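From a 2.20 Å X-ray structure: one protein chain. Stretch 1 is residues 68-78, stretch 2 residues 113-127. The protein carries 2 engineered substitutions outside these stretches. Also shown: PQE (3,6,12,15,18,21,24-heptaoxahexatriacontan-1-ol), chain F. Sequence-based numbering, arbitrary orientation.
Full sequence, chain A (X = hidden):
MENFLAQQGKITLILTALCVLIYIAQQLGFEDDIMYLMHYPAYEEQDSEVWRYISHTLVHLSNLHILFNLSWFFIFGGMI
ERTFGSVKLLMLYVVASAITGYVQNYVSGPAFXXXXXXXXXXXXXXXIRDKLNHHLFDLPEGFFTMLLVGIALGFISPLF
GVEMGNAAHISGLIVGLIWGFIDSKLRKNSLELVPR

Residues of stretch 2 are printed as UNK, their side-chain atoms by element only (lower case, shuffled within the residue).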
# COMPACT_ATOMS: atom_id res chain seq x y z
N PHE A 68 1.67 -12.19 -2.17
CA PHE A 68 1.87 -11.19 -3.22
C PHE A 68 1.92 -9.77 -2.67
O PHE A 68 2.80 -8.99 -3.04
CB PHE A 68 0.83 -11.34 -4.33
CG PHE A 68 1.13 -12.44 -5.32
CD1 PHE A 68 1.10 -13.77 -4.93
CD2 PHE A 68 1.45 -12.14 -6.64
CE1 PHE A 68 1.39 -14.78 -5.83
CE2 PHE A 68 1.73 -13.15 -7.55
CZ PHE A 68 1.70 -14.47 -7.14
N ASN A 69 1.03 -9.45 -1.74
CA ASN A 69 1.05 -8.12 -1.13
C ASN A 69 2.37 -7.80 -0.44
O ASN A 69 2.99 -6.77 -0.73
CB ASN A 69 -0.11 -7.94 -0.16
CG ASN A 69 -1.42 -7.67 -0.86
OD1 ASN A 69 -2.40 -7.27 -0.24
ND2 ASN A 69 -1.42 -7.80 -2.18
N LEU A 70 2.81 -8.67 0.46
CA LEU A 70 4.06 -8.46 1.20
C LEU A 70 5.32 -8.45 0.33
O LEU A 70 6.27 -7.74 0.64
CB LEU A 70 4.21 -9.45 2.36
CG LEU A 70 3.29 -9.17 3.55
CD1 LEU A 70 3.77 -9.92 4.79
CD2 LEU A 70 3.24 -7.68 3.83
N SER A 71 5.35 -9.29 -0.70
CA SER A 71 6.49 -9.33 -1.62
C SER A 71 6.66 -7.95 -2.26
O SER A 71 7.73 -7.35 -2.19
CB SER A 71 6.27 -10.37 -2.72
OG SER A 71 6.10 -11.67 -2.18
N TRP A 72 5.60 -7.47 -2.91
CA TRP A 72 5.62 -6.18 -3.58
C TRP A 72 5.85 -5.01 -2.62
O TRP A 72 6.60 -4.09 -2.94
CB TRP A 72 4.34 -5.98 -4.39
CG TRP A 72 4.29 -6.80 -5.65
CD1 TRP A 72 3.99 -8.13 -5.75
CD2 TRP A 72 4.56 -6.34 -6.98
NE1 TRP A 72 4.06 -8.53 -7.07
CE2 TRP A 72 4.40 -7.45 -7.84
CE3 TRP A 72 4.92 -5.11 -7.52
CZ2 TRP A 72 4.59 -7.35 -9.22
CZ3 TRP A 72 5.10 -5.01 -8.89
CH2 TRP A 72 4.94 -6.13 -9.72
N PHE A 73 5.21 -5.05 -1.45
CA PHE A 73 5.41 -3.98 -0.46
C PHE A 73 6.82 -3.99 0.13
O PHE A 73 7.40 -2.94 0.38
CB PHE A 73 4.38 -4.06 0.68
CG PHE A 73 4.54 -2.98 1.74
CD1 PHE A 73 4.06 -1.70 1.51
CD2 PHE A 73 5.17 -3.25 2.95
CE1 PHE A 73 4.20 -0.70 2.47
CE2 PHE A 73 5.32 -2.25 3.91
CZ PHE A 73 4.83 -0.99 3.68
N PHE A 74 7.37 -5.18 0.36
CA PHE A 74 8.69 -5.26 0.95
C PHE A 74 9.73 -4.68 -0.00
O PHE A 74 10.54 -3.85 0.39
CB PHE A 74 9.04 -6.70 1.33
CG PHE A 74 10.31 -6.82 2.14
CD1 PHE A 74 10.29 -6.59 3.51
CD2 PHE A 74 11.51 -7.15 1.54
CE1 PHE A 74 11.46 -6.68 4.26
CE2 PHE A 74 12.67 -7.24 2.28
CZ PHE A 74 12.65 -7.00 3.65
N ILE A 75 9.64 -5.07 -1.27
CA ILE A 75 10.54 -4.58 -2.29
C ILE A 75 10.41 -3.08 -2.55
O ILE A 75 11.38 -2.34 -2.43
CB ILE A 75 10.36 -5.33 -3.62
CG1 ILE A 75 10.82 -6.78 -3.48
CG2 ILE A 75 11.14 -4.63 -4.73
CD1 ILE A 75 10.78 -7.57 -4.80
N PHE A 76 9.21 -2.62 -2.91
CA PHE A 76 9.00 -1.22 -3.28
C PHE A 76 8.78 -0.26 -2.10
O PHE A 76 9.14 0.91 -2.18
CB PHE A 76 7.93 -1.08 -4.36
CG PHE A 76 8.28 -1.79 -5.65
CD1 PHE A 76 7.92 -3.11 -5.85
CD2 PHE A 76 9.05 -1.16 -6.62
CE1 PHE A 76 8.28 -3.78 -7.02
CE2 PHE A 76 9.41 -1.82 -7.79
CZ PHE A 76 9.03 -3.13 -7.99
N GLY A 77 8.15 -0.76 -1.04
CA GLY A 77 8.01 0.02 0.18
C GLY A 77 9.42 0.26 0.71
O GLY A 77 9.74 1.35 1.20
N GLY A 78 10.27 -0.75 0.57
CA GLY A 78 11.67 -0.67 0.98
C GLY A 78 12.45 0.35 0.17
O GLY A 78 13.20 1.15 0.72
N UNK A 113 -10.25 -6.23 3.24
CA UNK A 113 -9.05 -6.31 4.07
C UNK A 113 -7.83 -6.45 3.18
O UNK A 113 -7.91 -7.02 2.09
c UNK A 113 -10.74 -6.57 8.21
c UNK A 113 -9.10 -7.56 4.97
c UNK A 113 -10.09 -7.46 6.09
c UNK A 113 -9.85 -6.63 7.16
c UNK A 113 -12.11 -8.20 7.15
c UNK A 113 -11.22 -8.26 6.10
c UNK A 113 -11.87 -7.35 8.20
N UNK A 114 -6.67 -6.03 3.68
CA UNK A 114 -5.45 -6.21 2.91
C UNK A 114 -4.67 -4.97 2.58
O UNK A 114 -5.22 -3.86 2.49
N UNK A 115 -3.41 -5.19 2.21
CA UNK A 115 -2.44 -4.14 1.94
C UNK A 115 -2.33 -3.73 0.45
O UNK A 115 -1.53 -2.86 0.10
c UNK A 115 -0.28 -2.66 3.81
c UNK A 115 0.07 -3.61 2.68
c UNK A 115 -1.07 -4.61 2.45
c UNK A 115 1.37 -4.37 3.00
N UNK A 116 -3.15 -4.33 -0.43
CA UNK A 116 -3.03 -4.05 -1.88
C UNK A 116 -3.29 -2.59 -2.29
O UNK A 116 -2.69 -2.10 -3.25
o UNK A 116 -5.23 -4.97 -2.38
c UNK A 116 -3.86 -5.03 -2.72
N UNK A 117 -4.15 -1.90 -1.56
CA UNK A 117 -4.40 -0.48 -1.82
C UNK A 117 -3.16 0.34 -1.53
O UNK A 117 -2.88 1.33 -2.21
N UNK A 118 -2.41 -0.06 -0.50
CA UNK A 118 -1.16 0.61 -0.14
C UNK A 118 -0.07 0.25 -1.15
O UNK A 118 0.74 1.11 -1.55
c UNK A 118 -1.74 0.65 2.30
c UNK A 118 0.65 0.88 1.60
c UNK A 118 -0.70 0.23 1.28
N UNK A 119 -0.08 -1.00 -1.62
CA UNK A 119 0.88 -1.47 -2.61
C UNK A 119 0.81 -0.62 -3.88
O UNK A 119 1.83 -0.15 -4.37
c UNK A 119 0.92 -3.85 -1.73
c UNK A 119 0.67 -2.97 -2.95
c UNK A 119 1.57 -3.39 -4.09
N UNK A 120 -0.39 -0.43 -4.40
CA UNK A 120 -0.59 0.41 -5.58
C UNK A 120 -0.17 1.86 -5.37
O UNK A 120 0.41 2.47 -6.27
o UNK A 120 -2.53 -4.54 -9.01
c UNK A 120 -2.40 -3.37 -8.30
c UNK A 120 -2.02 0.29 -6.10
c UNK A 120 -1.98 -2.22 -8.94
c UNK A 120 -1.86 -1.04 -8.22
c UNK A 120 -2.73 -3.34 -6.96
c UNK A 120 -2.61 -2.15 -6.26
c UNK A 120 -2.23 -0.97 -6.89
N UNK A 121 -0.44 2.40 -4.19
CA UNK A 121 0.02 3.75 -3.88
C UNK A 121 1.55 3.74 -3.93
O UNK A 121 2.17 4.62 -4.52
c UNK A 121 -0.47 4.17 -2.51
N UNK A 122 2.15 2.74 -3.29
CA UNK A 122 3.60 2.60 -3.29
C UNK A 122 4.15 2.42 -4.72
O UNK A 122 5.12 3.08 -5.10
c UNK A 122 5.46 0.96 -2.75
c UNK A 122 4.00 1.86 -0.90
c UNK A 122 4.06 1.43 -2.37
N UNK A 123 3.52 1.55 -5.51
CA UNK A 123 3.93 1.34 -6.91
C UNK A 123 3.73 2.62 -7.72
O UNK A 123 4.55 2.97 -8.57
c UNK A 123 3.28 -1.20 -6.95
c UNK A 123 2.55 -2.24 -7.81
c UNK A 123 3.15 0.19 -7.56
c UNK A 123 4.75 -1.57 -6.80
N UNK A 124 2.62 3.31 -7.46
CA UNK A 124 2.34 4.56 -8.14
C UNK A 124 3.39 5.62 -7.83
O UNK A 124 3.83 6.35 -8.72
N UNK A 125 3.78 5.71 -6.56
CA UNK A 125 4.77 6.68 -6.12
C UNK A 125 6.12 6.43 -6.79
O UNK A 125 6.72 7.34 -7.36
c UNK A 125 7.28 9.84 -3.05
c UNK A 125 5.18 8.94 -3.69
c UNK A 125 5.92 9.98 -3.19
c UNK A 125 5.77 7.75 -4.05
o UNK A 125 8.02 10.88 -2.55
c UNK A 125 7.14 7.63 -3.91
c UNK A 125 4.94 6.62 -4.61
c UNK A 125 7.90 8.67 -3.41
N UNK A 126 6.60 5.20 -6.71
CA UNK A 126 7.87 4.83 -7.31
C UNK A 126 7.86 5.03 -8.82
O UNK A 126 8.83 5.54 -9.40
c UNK A 126 8.43 3.19 -5.49
c UNK A 126 8.24 3.37 -6.99
c UNK A 126 9.49 2.95 -7.76
N UNK A 127 6.75 4.66 -9.45
CA UNK A 127 6.58 4.78 -10.91
C UNK A 127 6.81 6.19 -11.46
O UNK A 127 7.60 6.38 -12.38
c UNK A 127 3.95 5.95 -14.53
c UNK A 127 4.33 5.05 -15.50
c UNK A 127 5.20 4.27 -11.35
c UNK A 127 5.27 3.64 -13.80
c UNK A 127 4.23 5.70 -13.19
c UNK A 127 4.89 4.54 -12.81
c UNK A 127 4.98 3.89 -15.14
O47 PQE F . -3.26 -22.45 5.43
C68 PQE F . -4.01 -22.30 4.22
C52 PQE F . -4.78 -20.98 4.25
O70 PQE F . -5.50 -20.82 3.03
C55 PQE F . -4.78 -20.03 2.08
C58 PQE F . -5.42 -20.17 0.71
O71 PQE F . -4.49 -19.76 -0.30
C61 PQE F . -4.09 -20.85 -1.13
C62 PQE F . -3.99 -22.12 -0.29
C63 PQE F . -2.73 -22.91 -0.63
C66 PQE F . -1.57 -21.99 -0.96
C67 PQE F . -0.66 -21.80 0.25
O72 PQE F . 0.36 -20.85 -0.07
C65 PQE F . 1.25 -20.63 1.03
C64 PQE F . 2.25 -19.54 0.69
O73 PQE F . 2.98 -19.17 1.86
C60 PQE F . 2.12 -18.75 2.92
C59 PQE F . 2.70 -17.52 3.61
O74 PQE F . 1.94 -17.21 4.77
C57 PQE F . 2.13 -15.85 5.19
C56 PQE F . 3.59 -15.46 5.05
O75 PQE F . 3.75 -14.49 4.01
C54 PQE F . 5.04 -14.55 3.41
C53 PQE F . 5.31 -13.28 2.61
O76 PQE F . 6.62 -12.80 2.89
C51 PQE F . 7.29 -12.37 1.70
C50 PQE F . 8.60 -11.67 2.06
C49 PQE F . 9.14 -10.87 0.88
C48 PQE F . 10.57 -11.27 0.54
C47 PQE F . 11.06 -10.54 -0.70
C46 PQE F . 11.36 -11.51 -1.84
C45 PQE F . 11.39 -10.79 -3.19
C44 PQE F . 11.42 -11.79 -4.34
C43 PQE F . 11.62 -11.08 -5.68
C42 PQE F . 12.78 -11.68 -6.46
C41 PQE F . 12.47 -11.75 -7.96
C40 PQE F . 12.88 -13.09 -8.54

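Position 113 carries one carbon followed by a six-carbon ring without oxygen and lies beyond reach of stretch 1; it is F113. Position 114 has no side-chain atoms. Its phi of 121° and psi of 163° would jam a CB against the preceding carbonyl oxygen, which by itself calls for glycine: G114.

At 115 four carbons fork at the second, the pattern of leucine, and one tip lies over a face of the F73 ring: L115. Its CD2 sits 4.1 Å from the centroid of the F73 ring, a CH-pi contact, and L115 CD2 is 3.9 Å from L70 CD2. Position 116 bears one carbon and one oxygen, the carbon close to the side-chain oxygen of N69; it is S116, with S116 CB 3.6 Å from N69 OD1. N69 OD1 also lies 3.0 Å from S116 N, but the angle is too poor for a hydrogen bond.

Position 117, with no side-chain atoms, is G117, and a CB there would point away from stretch 1. Position 118 holds three carbons, one carrying the other two, and points toward stretch 1, where a tip meets the F73 ring: V118, with CG1 4.0 Å from F73 CE1. Position 119 has the same three carbons, its tips against W72 and the backbone of N69: V119, which directs CG1 to W72 CB at 3.8 Å and CG2 to N69 O at 3.7 Å.

Position 120 has one carbon and a six-carbon ring bearing an oxygen, so it is Y120, out of reach of stretch 1, as is the single carbon at 121, A121. At 122 three carbons branch at the first, and one tip packs against F76 and G77: V122, whose CG1 is 3.6 Å from F76 CB and 3.6 Å from G77 N.

At 123 four carbons again fork at the second, and one tip meets the edge of the W72 ring and covers a face of the F76 ring: L123. L123 CD2 is 3.6 Å from W72 CE3 and 4.0 Å from the centroid of the F76 ring. Position 124 lacks a side chain and is G124; a CB would be crowded by Y120 O at 3.0 Å. The oxygen-bearing ring at 125 is Y125, remote from stretch 1. Branched three-carbon 126 reaches the F76 ring and is V126, its CG1 4.3 Å from F76 CD2. The oxygen-free ring at 127 is F127, on the surface and without contact.

The two helices run at 35° to each other, their axes approaching to 9.3 Å; the two stretches together bury 585 Å². No clear hydrogen bond joins them. Leucine methyls over phenylalanine faces and valines packed along stretch 1 make a largely apolar contact, with N69 its polar end.

Stretch 2, residues 113-127: FGLSGVVYAVLGYVF
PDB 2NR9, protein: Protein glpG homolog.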